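Local coordinates for protein N-acetylglucosamine-6-phosphate deacetylase (Mycobacterium smegmatis, PDB 6FV4) that probably removes the acetyl group from N-acetylglucosamine-6-phosphate as a metal-dependent amidohydrolase of the NagA family, at residues V69-H74 against T103-L108; D133-E138 against G172-V177; L280-M285 against S320-E325; E88-V93 against A129-G134; A220-H225 against T251-V256. The protein carries 1 engineered substitution. One frame throughout, in Å; residues are numbered along the deposited sequence. Where two conformers were deposited one is given.

Contact 1 (V69-H74 against T103-L108). With ZN (zinc ion), chain H.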
# COMPACT_ATOMS: atom_id res chain seq x y z
N VAL B 69 1.47 -1.71 24.57
CA VAL B 69 0.15 -1.10 24.71
C VAL B 69 -0.79 -1.86 23.79
O VAL B 69 -0.85 -1.58 22.58
CB VAL B 69 0.17 0.39 24.36
CG1 VAL B 69 -1.23 1.00 24.53
CG2 VAL B 69 1.20 1.13 25.22
N ASP B 70 -1.51 -2.85 24.33
CA ASP B 70 -2.43 -3.67 23.54
C ASP B 70 -3.82 -3.06 23.61
O ASP B 70 -4.47 -3.09 24.66
CB ASP B 70 -2.43 -5.11 24.04
CG ASP B 70 -3.08 -6.08 23.06
OD1 ASP B 70 -3.07 -7.30 23.36
OD2 ASP B 70 -3.58 -5.63 22.00
N THR B 71 -4.27 -2.50 22.49
CA THR B 71 -5.52 -1.74 22.48
C THR B 71 -6.70 -2.54 21.96
O THR B 71 -7.77 -1.96 21.73
CB THR B 71 -5.36 -0.46 21.65
OG1 THR B 71 -4.92 -0.79 20.33
CG2 THR B 71 -4.33 0.46 22.31
N HIS B 72 -6.56 -3.84 21.77
CA HIS B 72 -7.68 -4.63 21.24
C HIS B 72 -7.38 -6.08 21.59
O HIS B 72 -6.58 -6.73 20.92
CB HIS B 72 -7.82 -4.40 19.74
CG HIS B 72 -8.89 -5.23 19.08
ND1 HIS B 72 -9.38 -4.94 17.83
CD2 HIS B 72 -9.55 -6.34 19.49
CE1 HIS B 72 -10.30 -5.83 17.49
NE2 HIS B 72 -10.42 -6.69 18.49
N LEU B 73 -8.02 -6.57 22.65
CA LEU B 73 -7.89 -7.97 23.04
C LEU B 73 -9.10 -8.36 23.87
O LEU B 73 -9.75 -7.52 24.50
CB LEU B 73 -6.61 -8.25 23.83
CG LEU B 73 -6.48 -7.63 25.21
CD1 LEU B 73 -5.48 -8.44 26.03
CD2 LEU B 73 -6.03 -6.19 25.08
N HIS B 74 -9.38 -9.67 23.87
CA HIS B 74 -10.60 -10.20 24.47
C HIS B 74 -10.35 -11.00 25.73
O HIS B 74 -11.28 -11.17 26.53
CB HIS B 74 -11.34 -11.09 23.45
CG HIS B 74 -11.80 -10.32 22.26
ND1 HIS B 74 -12.99 -9.62 22.24
CD2 HIS B 74 -11.21 -10.09 21.06
CE1 HIS B 74 -13.12 -9.01 21.07
NE2 HIS B 74 -12.06 -9.28 20.34
N THR B 103 -0.24 -1.85 29.35
CA THR B 103 -1.49 -1.13 29.16
C THR B 103 -2.39 -1.99 28.29
O THR B 103 -1.94 -2.52 27.27
CB THR B 103 -1.25 0.23 28.49
OG1 THR B 103 -0.49 1.06 29.37
CG2 THR B 103 -2.59 0.90 28.16
N LEU B 104 -3.66 -2.11 28.67
CA LEU B 104 -4.61 -2.98 27.98
C LEU B 104 -5.93 -2.28 27.76
O LEU B 104 -6.47 -1.67 28.69
CB LEU B 104 -4.89 -4.25 28.79
CG LEU B 104 -3.68 -5.04 29.27
CD1 LEU B 104 -3.99 -5.84 30.51
CD2 LEU B 104 -3.21 -5.94 28.16
N VAL B 105 -6.49 -2.42 26.57
CA VAL B 105 -7.86 -1.99 26.34
C VAL B 105 -8.71 -3.24 26.10
O VAL B 105 -8.49 -3.99 25.13
CB VAL B 105 -7.97 -0.97 25.20
CG1 VAL B 105 -9.44 -0.63 24.93
CG2 VAL B 105 -7.22 0.28 25.60
N ALA B 106 -9.64 -3.49 27.01
CA ALA B 106 -10.40 -4.73 26.99
C ALA B 106 -11.57 -4.59 26.02
O ALA B 106 -12.32 -3.62 26.09
CB ALA B 106 -10.90 -5.09 28.39
N SER B 107 -11.71 -5.55 25.11
CA SER B 107 -12.70 -5.48 24.06
C SER B 107 -13.89 -6.37 24.38
O SER B 107 -13.73 -7.47 24.92
CB SER B 107 -12.12 -5.92 22.70
OG SER B 107 -10.92 -5.26 22.39
N LEU B 108 -15.07 -5.92 23.98
CA LEU B 108 -16.29 -6.69 24.10
C LEU B 108 -16.85 -6.95 22.72
O LEU B 108 -16.95 -6.02 21.92
CB LEU B 108 -17.34 -5.93 24.94
CG LEU B 108 -17.01 -5.61 26.38
CD1 LEU B 108 -18.12 -4.75 26.98
CD2 LEU B 108 -16.89 -6.92 27.17
ZN ZN H . -11.65 -8.42 18.48
O HOH W 1 -14.68 -9.88 24.29

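Contact 2 (D133-E138 against G172-V177). With CD (cadmium ion), chain J; ZN (zinc ion), chain H.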
# COMPACT_ATOMS: atom_id res chain seq x y z
N ASP B 133 -7.16 -0.45 31.18
CA ASP B 133 -7.05 0.98 30.99
C ASP B 133 -8.20 1.58 30.20
O ASP B 133 -8.26 2.81 30.03
CB ASP B 133 -5.71 1.29 30.33
CG ASP B 133 -4.53 0.77 31.14
OD1 ASP B 133 -4.00 1.55 31.96
OD2 ASP B 133 -4.16 -0.43 31.00
N GLY B 134 -9.14 0.76 29.75
CA GLY B 134 -10.21 1.26 28.92
C GLY B 134 -11.02 0.09 28.42
O GLY B 134 -10.69 -1.06 28.67
N ILE B 135 -12.10 0.42 27.71
CA ILE B 135 -12.99 -0.57 27.12
C ILE B 135 -13.13 -0.27 25.63
O ILE B 135 -13.21 0.89 25.22
CB ILE B 135 -14.39 -0.57 27.78
CG1 ILE B 135 -14.27 -0.79 29.30
CG2 ILE B 135 -15.28 -1.64 27.12
CD1 ILE B 135 -15.60 -0.49 30.09
N HIS B 136 -13.18 -1.33 24.84
CA HIS B 136 -13.42 -1.24 23.41
C HIS B 136 -14.67 -2.05 23.10
O HIS B 136 -14.74 -3.24 23.42
CB HIS B 136 -12.21 -1.79 22.65
CG HIS B 136 -12.45 -2.07 21.20
ND1 HIS B 136 -11.81 -3.10 20.54
CD2 HIS B 136 -13.23 -1.46 20.27
CE1 HIS B 136 -12.20 -3.12 19.28
NE2 HIS B 136 -13.04 -2.13 19.08
N LEU B 137 -15.66 -1.40 22.49
CA LEU B 137 -16.87 -2.11 22.07
C LEU B 137 -16.69 -2.51 20.61
O LEU B 137 -16.88 -1.70 19.70
CB LEU B 137 -18.11 -1.24 22.24
CG LEU B 137 -18.25 -0.61 23.64
CD1 LEU B 137 -19.48 0.27 23.66
CD2 LEU B 137 -18.32 -1.69 24.69
N GLU B 138 -16.31 -3.77 20.40
CA GLU B 138 -16.24 -4.34 19.05
C GLU B 138 -17.57 -5.00 18.73
O GLU B 138 -17.72 -6.23 18.70
CB GLU B 138 -15.08 -5.32 18.92
CG GLU B 138 -14.89 -5.73 17.44
CD GLU B 138 -13.73 -6.66 17.24
OE1 GLU B 138 -13.44 -7.41 18.17
OE2 GLU B 138 -13.13 -6.63 16.15
N GLY B 172 -17.06 7.17 31.39
CA GLY B 172 -15.88 7.64 30.72
C GLY B 172 -14.85 6.58 30.42
O GLY B 172 -13.81 6.92 29.83
N THR B 173 -15.08 5.31 30.78
CA THR B 173 -14.09 4.26 30.57
C THR B 173 -14.19 3.58 29.20
O THR B 173 -13.32 2.78 28.88
CB THR B 173 -14.21 3.18 31.65
OG1 THR B 173 -15.48 2.52 31.54
CG2 THR B 173 -14.09 3.82 33.03
N VAL B 174 -15.22 3.86 28.41
CA VAL B 174 -15.30 3.31 27.06
C VAL B 174 -14.44 4.19 26.17
O VAL B 174 -14.73 5.38 26.00
CB VAL B 174 -16.74 3.22 26.55
CG1 VAL B 174 -16.72 2.82 25.06
CG2 VAL B 174 -17.54 2.18 27.34
N ARG B 175 -13.36 3.63 25.64
CA ARG B 175 -12.36 4.39 24.92
C ARG B 175 -12.46 4.24 23.41
O ARG B 175 -12.07 5.16 22.68
CB ARG B 175 -10.96 3.98 25.37
CG ARG B 175 -10.67 4.20 26.84
CD ARG B 175 -10.87 5.66 27.23
NE ARG B 175 -9.80 6.49 26.68
CZ ARG B 175 -8.76 6.92 27.39
NH1 ARG B 175 -8.65 6.59 28.68
NH2 ARG B 175 -7.82 7.67 26.82
N MET B 176 -13.01 3.13 22.92
CA MET B 176 -13.06 2.88 21.49
C MET B 176 -14.31 2.08 21.16
O MET B 176 -14.69 1.17 21.91
CB MET B 176 -11.80 2.14 21.01
CG MET B 176 -11.79 1.87 19.52
SD MET B 176 -10.12 1.51 18.93
CE MET B 176 -9.76 -0.04 19.76
N VAL B 177 -14.95 2.43 20.04
CA VAL B 177 -16.14 1.75 19.55
C VAL B 177 -15.98 1.49 18.05
O VAL B 177 -15.80 2.43 17.27
CB VAL B 177 -17.41 2.57 19.82
CG1 VAL B 177 -18.66 1.89 19.20
CG2 VAL B 177 -17.61 2.77 21.32
CD CD J . -13.05 -8.86 15.21
ZN ZN H . -11.65 -8.42 18.48
O HOH W 2 -10.28 5.02 30.18
O HOH W 3 -12.66 -11.01 13.82

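Contact 3 (L280-M285 against S320-E325). Engineered in segment 280-285: Ala283 (natural residue Asp).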
# COMPACT_ATOMS: atom_id res chain seq x y z
N LEU B 280 0.16 -2.43 16.39
CA LEU B 280 0.15 -3.87 16.56
C LEU B 280 -0.83 -4.19 17.69
O LEU B 280 -0.81 -3.52 18.72
CB LEU B 280 1.54 -4.39 16.89
CG LEU B 280 2.56 -4.16 15.76
CD1 LEU B 280 3.97 -4.36 16.26
CD2 LEU B 280 2.27 -5.09 14.64
N ILE B 281 -1.71 -5.17 17.46
CA ILE B 281 -2.68 -5.64 18.44
C ILE B 281 -2.61 -7.16 18.43
O ILE B 281 -2.07 -7.78 17.51
CB ILE B 281 -4.13 -5.17 18.16
CG1 ILE B 281 -4.60 -5.73 16.82
CG2 ILE B 281 -4.24 -3.63 18.19
CD1 ILE B 281 -6.10 -5.85 16.67
N THR B 282 -3.17 -7.76 19.47
CA THR B 282 -3.26 -9.21 19.51
C THR B 282 -4.62 -9.74 19.10
O THR B 282 -4.70 -10.82 18.51
CB THR B 282 -2.95 -9.74 20.92
OG1 THR B 282 -3.93 -9.26 21.88
CG2 THR B 282 -1.53 -9.33 21.35
N ALA B 283 -5.69 -9.00 19.43
CA ALA B 283 -7.05 -9.54 19.43
C ALA B 283 -7.10 -10.86 20.19
O ALA B 283 -7.86 -11.76 19.85
CB ALA B 283 -7.59 -9.69 18.00
N ALA B 284 -6.29 -10.98 21.24
CA ALA B 284 -6.11 -12.25 21.92
C ALA B 284 -7.41 -12.75 22.54
O ALA B 284 -8.15 -11.99 23.17
CB ALA B 284 -5.06 -12.12 23.02
N MET B 285 -7.69 -14.05 22.36
CA MET B 285 -8.86 -14.62 23.01
C MET B 285 -8.44 -15.37 24.27
O MET B 285 -7.26 -15.49 24.60
CB MET B 285 -9.67 -15.50 22.06
CG MET B 285 -8.91 -16.60 21.35
SD MET B 285 -8.78 -18.15 22.25
CE MET B 285 -10.50 -18.48 22.68
N SER B 320 -7.31 -15.38 17.57
CA SER B 320 -5.90 -15.16 17.88
C SER B 320 -5.53 -15.70 19.25
O SER B 320 -6.28 -15.53 20.23
CB SER B 320 -5.59 -13.67 17.83
OG SER B 320 -4.29 -13.47 18.36
N THR B 321 -4.36 -16.31 19.35
CA THR B 321 -3.78 -16.61 20.66
C THR B 321 -2.43 -15.91 20.80
O THR B 321 -1.49 -16.43 21.40
CB THR B 321 -3.64 -18.11 20.93
OG1 THR B 321 -3.08 -18.78 19.80
CG2 THR B 321 -4.99 -18.74 21.25
N ALA B 322 -2.35 -14.71 20.24
CA ALA B 322 -1.11 -13.95 20.21
C ALA B 322 -0.97 -13.13 21.48
O ALA B 322 -1.97 -12.67 22.05
CB ALA B 322 -1.07 -13.02 19.00
N THR B 323 0.27 -12.94 21.92
CA THR B 323 0.61 -11.96 22.94
C THR B 323 1.40 -10.83 22.28
O THR B 323 1.98 -11.00 21.21
CB THR B 323 1.45 -12.57 24.07
OG1 THR B 323 2.68 -13.06 23.52
CG2 THR B 323 0.71 -13.71 24.73
N MET B 324 1.42 -9.68 22.94
CA MET B 324 2.16 -8.56 22.37
C MET B 324 3.63 -8.91 22.18
O MET B 324 4.25 -8.43 21.23
CB MET B 324 2.03 -7.31 23.22
CG MET B 324 0.71 -6.58 23.04
SD MET B 324 0.23 -6.01 21.40
CE MET B 324 1.03 -4.40 21.29
N GLU B 325 4.18 -9.75 23.06
CA GLU B 325 5.54 -10.25 22.90
C GLU B 325 5.72 -10.97 21.56
O GLU B 325 6.75 -10.80 20.89
CB GLU B 325 5.87 -11.20 24.06
CG GLU B 325 7.13 -12.02 23.86
CD GLU B 325 7.43 -12.92 25.03
OE1 GLU B 325 8.50 -13.54 25.05
OE2 GLU B 325 6.60 -12.98 25.95
O HOH W 4 -8.96 -13.21 17.68

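Contact 4 (E88-V93 against A129-G134)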
# COMPACT_ATOMS: atom_id res chain seq x y z
N GLU B 88 -11.99 -13.39 36.09
CA GLU B 88 -11.63 -13.54 34.69
C GLU B 88 -10.73 -12.40 34.23
O GLU B 88 -9.75 -12.63 33.52
CB GLU B 88 -12.89 -13.63 33.83
CG GLU B 88 -13.76 -14.80 34.21
CD GLU B 88 -14.13 -15.70 33.06
OE1 GLU B 88 -13.43 -15.69 32.02
OE2 GLU B 88 -15.13 -16.43 33.20
N THR B 89 -11.03 -11.17 34.65
CA THR B 89 -10.18 -10.05 34.26
C THR B 89 -8.79 -10.19 34.86
O THR B 89 -7.79 -9.92 34.18
CB THR B 89 -10.82 -8.73 34.68
OG1 THR B 89 -12.06 -8.60 33.97
CG2 THR B 89 -9.91 -7.54 34.32
N ALA B 90 -8.70 -10.65 36.11
CA ALA B 90 -7.40 -10.79 36.75
C ALA B 90 -6.53 -11.81 36.01
O ALA B 90 -5.32 -11.60 35.86
CB ALA B 90 -7.55 -11.18 38.21
N ARG B 91 -7.13 -12.91 35.55
CA ARG B 91 -6.37 -13.94 34.85
C ARG B 91 -5.88 -13.45 33.49
O ARG B 91 -4.75 -13.76 33.07
CB ARG B 91 -7.22 -15.20 34.69
CG ARG B 91 -7.33 -16.05 35.94
CD ARG B 91 -7.65 -17.51 35.63
NE ARG B 91 -8.97 -17.67 35.01
CZ ARG B 91 -10.11 -17.83 35.69
NH1 ARG B 91 -10.10 -17.85 37.02
NH2 ARG B 91 -11.26 -17.97 35.05
N ALA B 92 -6.74 -12.73 32.76
CA ALA B 92 -6.33 -12.20 31.46
C ALA B 92 -5.23 -11.17 31.64
O ALA B 92 -4.21 -11.20 30.93
CB ALA B 92 -7.52 -11.59 30.74
N VAL B 93 -5.41 -10.27 32.60
CA VAL B 93 -4.43 -9.22 32.85
C VAL B 93 -3.10 -9.83 33.27
O VAL B 93 -2.05 -9.43 32.77
CB VAL B 93 -4.97 -8.25 33.92
CG1 VAL B 93 -3.84 -7.41 34.49
CG2 VAL B 93 -6.06 -7.37 33.31
N ALA B 129 -10.27 0.29 39.04
CA ALA B 129 -9.32 -0.42 39.88
C ALA B 129 -7.91 -0.47 39.29
O ALA B 129 -6.96 -0.79 40.01
CB ALA B 129 -9.80 -1.85 40.15
N GLY B 130 -7.74 -0.18 38.01
CA GLY B 130 -6.40 -0.18 37.45
C GLY B 130 -5.95 -1.48 36.80
O GLY B 130 -4.78 -1.58 36.41
N LEU B 131 -6.84 -2.46 36.67
CA LEU B 131 -6.46 -3.71 36.00
C LEU B 131 -6.37 -3.52 34.49
O LEU B 131 -5.45 -4.05 33.85
CB LEU B 131 -7.47 -4.81 36.32
CG LEU B 131 -7.32 -5.50 37.68
CD1 LEU B 131 -8.16 -4.81 38.77
CD2 LEU B 131 -7.70 -6.97 37.57
N ILE B 132 -7.32 -2.78 33.92
CA ILE B 132 -7.35 -2.46 32.50
C ILE B 132 -7.45 -0.95 32.37
O ILE B 132 -7.78 -0.25 33.32
CB ILE B 132 -8.52 -3.15 31.78
CG1 ILE B 132 -9.80 -3.02 32.60
CG2 ILE B 132 -8.22 -4.62 31.57
CD1 ILE B 132 -11.03 -3.44 31.84
N ASP B 133 -7.16 -0.45 31.18
CA ASP B 133 -7.05 0.98 30.99
C ASP B 133 -8.20 1.58 30.20
O ASP B 133 -8.26 2.81 30.03
CB ASP B 133 -5.71 1.29 30.33
CG ASP B 133 -4.53 0.77 31.14
OD1 ASP B 133 -4.00 1.55 31.96
OD2 ASP B 133 -4.16 -0.43 31.00
N GLY B 134 -9.14 0.76 29.75
CA GLY B 134 -10.21 1.26 28.92
C GLY B 134 -11.02 0.09 28.42
O GLY B 134 -10.69 -1.06 28.67

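Contact 5 (A220-H225 against T251-V256). With CD (cadmium ion), chain J.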
# COMPACT_ATOMS: atom_id res chain seq x y z
N ALA B 220 -13.96 9.13 12.36
CA ALA B 220 -13.31 7.86 12.66
C ALA B 220 -11.81 8.00 12.47
O ALA B 220 -11.35 8.63 11.51
CB ALA B 220 -13.88 6.76 11.76
N THR B 221 -11.03 7.43 13.40
CA THR B 221 -9.58 7.61 13.37
C THR B 221 -8.81 6.30 13.53
O THR B 221 -7.58 6.34 13.66
CB THR B 221 -9.11 8.56 14.48
OG1 THR B 221 -9.58 8.09 15.76
CG2 THR B 221 -9.58 9.99 14.23
N VAL B 222 -9.50 5.16 13.57
CA VAL B 222 -8.85 3.86 13.75
C VAL B 222 -9.49 2.86 12.79
O VAL B 222 -10.70 2.90 12.56
CB VAL B 222 -8.93 3.37 15.21
CG1 VAL B 222 -8.51 1.91 15.32
CG2 VAL B 222 -8.05 4.25 16.13
N GLY B 223 -8.66 2.00 12.20
CA GLY B 223 -9.14 0.82 11.50
C GLY B 223 -8.99 -0.42 12.36
O GLY B 223 -7.88 -0.76 12.77
N THR B 224 -10.13 -1.06 12.69
CA THR B 224 -10.12 -2.30 13.47
C THR B 224 -9.62 -3.46 12.62
O THR B 224 -10.19 -3.74 11.57
CB THR B 224 -11.53 -2.63 13.98
OG1 THR B 224 -12.07 -1.50 14.68
CG2 THR B 224 -11.50 -3.81 14.92
N HIS B 225 -8.63 -4.19 13.16
CA HIS B 225 -7.79 -5.19 12.50
C HIS B 225 -7.93 -5.22 10.98
O HIS B 225 -8.65 -6.06 10.41
CB HIS B 225 -8.01 -6.60 13.08
CG HIS B 225 -9.45 -7.03 13.17
ND1 HIS B 225 -10.37 -6.76 12.18
CD2 HIS B 225 -10.11 -7.73 14.12
CE1 HIS B 225 -11.54 -7.29 12.51
NE2 HIS B 225 -11.39 -7.90 13.67
N THR B 251 -5.12 5.66 12.34
CA THR B 251 -4.13 4.66 12.73
C THR B 251 -4.74 3.27 12.56
O THR B 251 -5.76 2.95 13.18
CB THR B 251 -3.68 4.86 14.18
OG1 THR B 251 -3.14 6.18 14.33
CG2 THR B 251 -2.59 3.84 14.52
N VAL B 252 -4.10 2.43 11.72
CA VAL B 252 -4.65 1.11 11.41
C VAL B 252 -4.11 0.07 12.38
O VAL B 252 -2.93 0.06 12.74
CB VAL B 252 -4.38 0.73 9.94
CG1 VAL B 252 -5.19 1.67 9.02
CG2 VAL B 252 -2.87 0.76 9.61
N GLU B 253 -5.00 -0.79 12.85
CA GLU B 253 -4.63 -1.96 13.63
C GLU B 253 -4.26 -3.08 12.68
O GLU B 253 -4.86 -3.24 11.62
CB GLU B 253 -5.79 -2.46 14.51
CG GLU B 253 -6.26 -1.53 15.63
CD GLU B 253 -7.45 -2.12 16.39
OE1 GLU B 253 -7.94 -3.22 16.00
OE2 GLU B 253 -7.90 -1.49 17.38
N MET B 254 -3.28 -3.88 13.08
CA MET B 254 -3.02 -5.10 12.33
C MET B 254 -2.67 -6.20 13.32
O MET B 254 -1.89 -5.98 14.25
CB MET B 254 -1.89 -4.89 11.28
CG MET B 254 -1.68 -6.08 10.39
SD MET B 254 -0.76 -5.70 8.87
CE MET B 254 -1.77 -4.41 8.13
N ILE B 255 -3.26 -7.38 13.12
CA ILE B 255 -2.88 -8.57 13.88
C ILE B 255 -1.73 -9.23 13.12
O ILE B 255 -1.94 -9.88 12.10
CB ILE B 255 -4.04 -9.54 14.06
CG1 ILE B 255 -5.24 -8.86 14.72
CG2 ILE B 255 -3.58 -10.73 14.89
CD1 ILE B 255 -6.55 -9.63 14.55
N VAL B 256 -0.51 -9.08 13.65
CA VAL B 256 0.66 -9.70 13.03
C VAL B 256 1.08 -10.90 13.87
O VAL B 256 2.11 -10.88 14.55
CB VAL B 256 1.79 -8.67 12.88
CG1 VAL B 256 2.89 -9.20 11.98
CG2 VAL B 256 1.22 -7.39 12.30
CD CD J . -13.05 -8.86 15.21
O HOH W 5 -5.34 8.05 14.65
O HOH W 6 -10.61 -1.04 16.81
O HOH W 3 -12.66 -11.01 13.82

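Contact 1 (V69-H74 against T103-L108)
Asp70 and Leu104 pair in parallel register, CA to CA 5.0 Å apart, where strand 69-71 runs beside strand 104-108. Two backbone bonds define the pairing: Asp70 N donates to Thr103 O, and Asp70 O accepts from Val105 N at 2.9 Å. After the corner at His72 a third bond resumes the contact, from Ser107 N to Leu73 O at 2.8 Å (N-H...O angle 154°). The Ser107 hydroxyl also receives a weak, bent bond from Leu73 N, while its stronger partner is His136 on the next strand.

Side-chain packing follows the pairing. Val69 and Thr103 lie side by side and point the same way, with Val69 CG1 3.9 Å from Thr103 CG2. On the face shared by Asp70 and Leu104, the Leu73 and Leu104 side chains cross obliquely, CD1 meeting CD2, and Leu73 CD2 rests on the carbonyl oxygen of Val105.

Ser107 CB sits over one face of the His74 ring, 4.0 Å from the centroid and offset toward the rim, as a CH-pi contact. At the edge of that ring a water accepts from His74 ND1 at 2.7 Å and donates to Ser107 O, which fixes the proton on ND1 and leaves NE2 to bind zinc. His72, with CG anti to its backbone N (chi1 177°), likewise turns NE2 to the metal at 2.1 Å, and its ND1 is held by Glu253. The two histidines, two residues apart at a strand's C-terminal end, form the His-X-His metal motif of the amidohydrolase barrel.

Contact 2 (D133-E138 against G172-V177)
Ile135 O receives two backbone N-H groups, from Arg175 at 2.8 Å and from Met176 at 3.2 Å, both in the carbonyl plane. This double acceptance marks a beta bulge between parallel strands 134-138 and 174-177, which belong to a beta-alpha-beta unit with helix 160-170. The register shifts by one residue here: Ile135 pairs with Val174, but His136 pairs with Met176. Beyond the bulge, Leu137 N bonds to Met176 O.

The His136 ring is held on several sides. Met176 CE lies over its centre, 3.6 Å from the centroid and only 8° off the normal; the bend at the end of the thioether (chi3 66°) folds the methyl there. The ring nitrogens bond to Ser107 and Thr178, fixing its rotation. On the sheet's other face Leu137 CD1 touches both Val174 CG1 and Val177 CG2, and helix 160-170 adds Val166 and Leu167 to this layer.

A water links Asp133 O to Arg175 NH1, while Arg175 NH2 reaches Leu358 O. Glu138, farther along the segment, bridges the metals: OE1 binds zinc at 2.1 Å and OE2 binds cadmium at 2.4 Å.

Contact 3 (L280-M285 against S320-E325)
Leu280 lies on barrel strand 278-281, and its carbonyl oxygen is touched by Met324 CE at 3.3 Å. The Met324 chain, bent at both chi2 and chi3, folds its methyl back toward Leu280, and the same methyl lies 4.4 Å from Leu280 CB. Ile281 turns its side chain from this contact toward His72 and Glu253, though its CA still lies near the Met324 sulfur.

Thr282 carries much of the contact. Its CG2 sits 3.4 Å from Met324 N, at the start of helix 324-334, while CB lies against Ala322 O. With OG1 between its backbone N and carbonyl carbon (chi1 63°), the hydroxyl accepts from Ala284 N at 3.0 Å in an ST turn, and also bonds to Asp70. Thr282 O accepts a hydrogen bond from Ser320 OG at 2.7 Å, the donor tilted 24° from the carbonyl plane.

Ala283 is an engineered residue replacing the natural aspartate. Its methyl faces Ser320 CB at a loose distance, and its carbonyl shares a water with Ser320 N. Ala284 CB then packs on Ala322 O, a buried oxygen with no hydrogen-bond partner in the model. At Met285 the backbone N donates to Ser320 O at 3.0 Å, nearly straight (163°).

Ser320 OG thus donates to Thr282 O and accepts from Ala322 N, closing a second ST turn. The two ST turns and the Ser320-Thr282 bond probably hold the loop that carries position 283, the predicted proton donor/acceptor in the natural enzyme, so the contact probably helps set the backbone at that site.

Contact 4 (E88-V93 against A129-G134)
Leu131 places CG anti to its carbonyl carbon (chi1 -80°), which directs it to helix 86-98, and the unusual chi2 of 92° then sets CD2 against that helix; Val93 directs CG2 into the same interface by placing it anti to its own carbonyl carbon. The contact is apolar packing of a helix flank against the turn that joins helix 113-129 to strand 134-138 in the barrel fold. A Schellman motif ends the helix: Gly130 adopts positive phi (93°), and the chain then turns so that Leu131 points toward the neighbouring helix.

Leu131 CD2 touches two successive helix residues, 3.9 Å from Ala90 CA and 4.0 Å from Thr89 CG2. The two side chains of Thr89 and Leu131 approach at a slant. The threonine meets Leu131 through its methyl, while OG1 bonds to Gln126 on helix 113-129 and to Thr85 O, just ahead of its own helix.

One turn on, Val93 meets both loop residues. Its CG2 lies 4.2 Å from Leu131 CB, and it also approaches Ile132 CG2 at about a right angle between the side chains, 3.9 Å away. Ile132 continues inward to Leu123 and Ala106, linking this outer layer to strand 104-109. The nearest approach of all is Val93 CG2 to the carbonyl oxygen Leu131 O, at 3.4 Å.

Contact 5 (A220-H225 against T251-V256)
Glu253, on the neighbouring strand, reaches the residues just after strand 222-223. CB lies 3.2 Å from Gly223 O, the same oxygen that accepts a hydrogen bond from the Glu253 backbone N. CG, set anti to the carbonyl carbon (chi1 -65°), stays close to that oxygen (3.4 Å) and approaches Val222 CG1. The chain then extends, and CD passes Thr224 CA at 4.0 Å. At the tip the oxygens diverge. OE1 accepts from His225 N at 3.1 Å in a nearly straight bond (166°), arriving on the anti side and 33° out of the carboxylate plane; OE1 also bonds to His72 ND1, so one oxygen ties together parts of two metal-binding segments. OE2 accepts a hydrogen bond at 2.8 Å from a water, which is also hydrogen-bonded to Thr224 OG1.

His225 presents NE2 to cadmium at 2.5 Å. Thr224 CG2 covers one ring face near its centre, and Ile255 CD1 touches His225 CB at 3.7 Å. Glu253 is therefore a second-shell residue that positions the backbone of one ligand and the ring of another.

The backbones pair in parallel, with Val222 opposite Thr251 and Gly223 opposite Val252. Strand 222-223 is flanked by strand 199-202, strand 251-255 by strand 278-281, and helix 263-273 packs on Val252 and Met254 from outside.

How the contacts relate
All five contacts lie within the amidohydrolase barrel. Contacts 1, 2 and 5 join parallel neighbouring strands, and contact 3 ties strand 278-281, next to strand 251-255, to the start of helix 324-334. Contact 1 is the hub, touching all four others: its centre lies about 9 Å from those of contacts 2 and 3, about 10 Å from contact 4's and about 13 Å from contact 5's. Contacts 1 and 4 interleave along the chain; contact 4 shares Asp133 and Gly134 with contact 2, and contacts 5 and 3 follow. Zinc joins contacts 1 and 2, cadmium contacts 2 and 5, so residues distant in sequence build one dinuclear site, whereas contact 4 packs the outer helical layer.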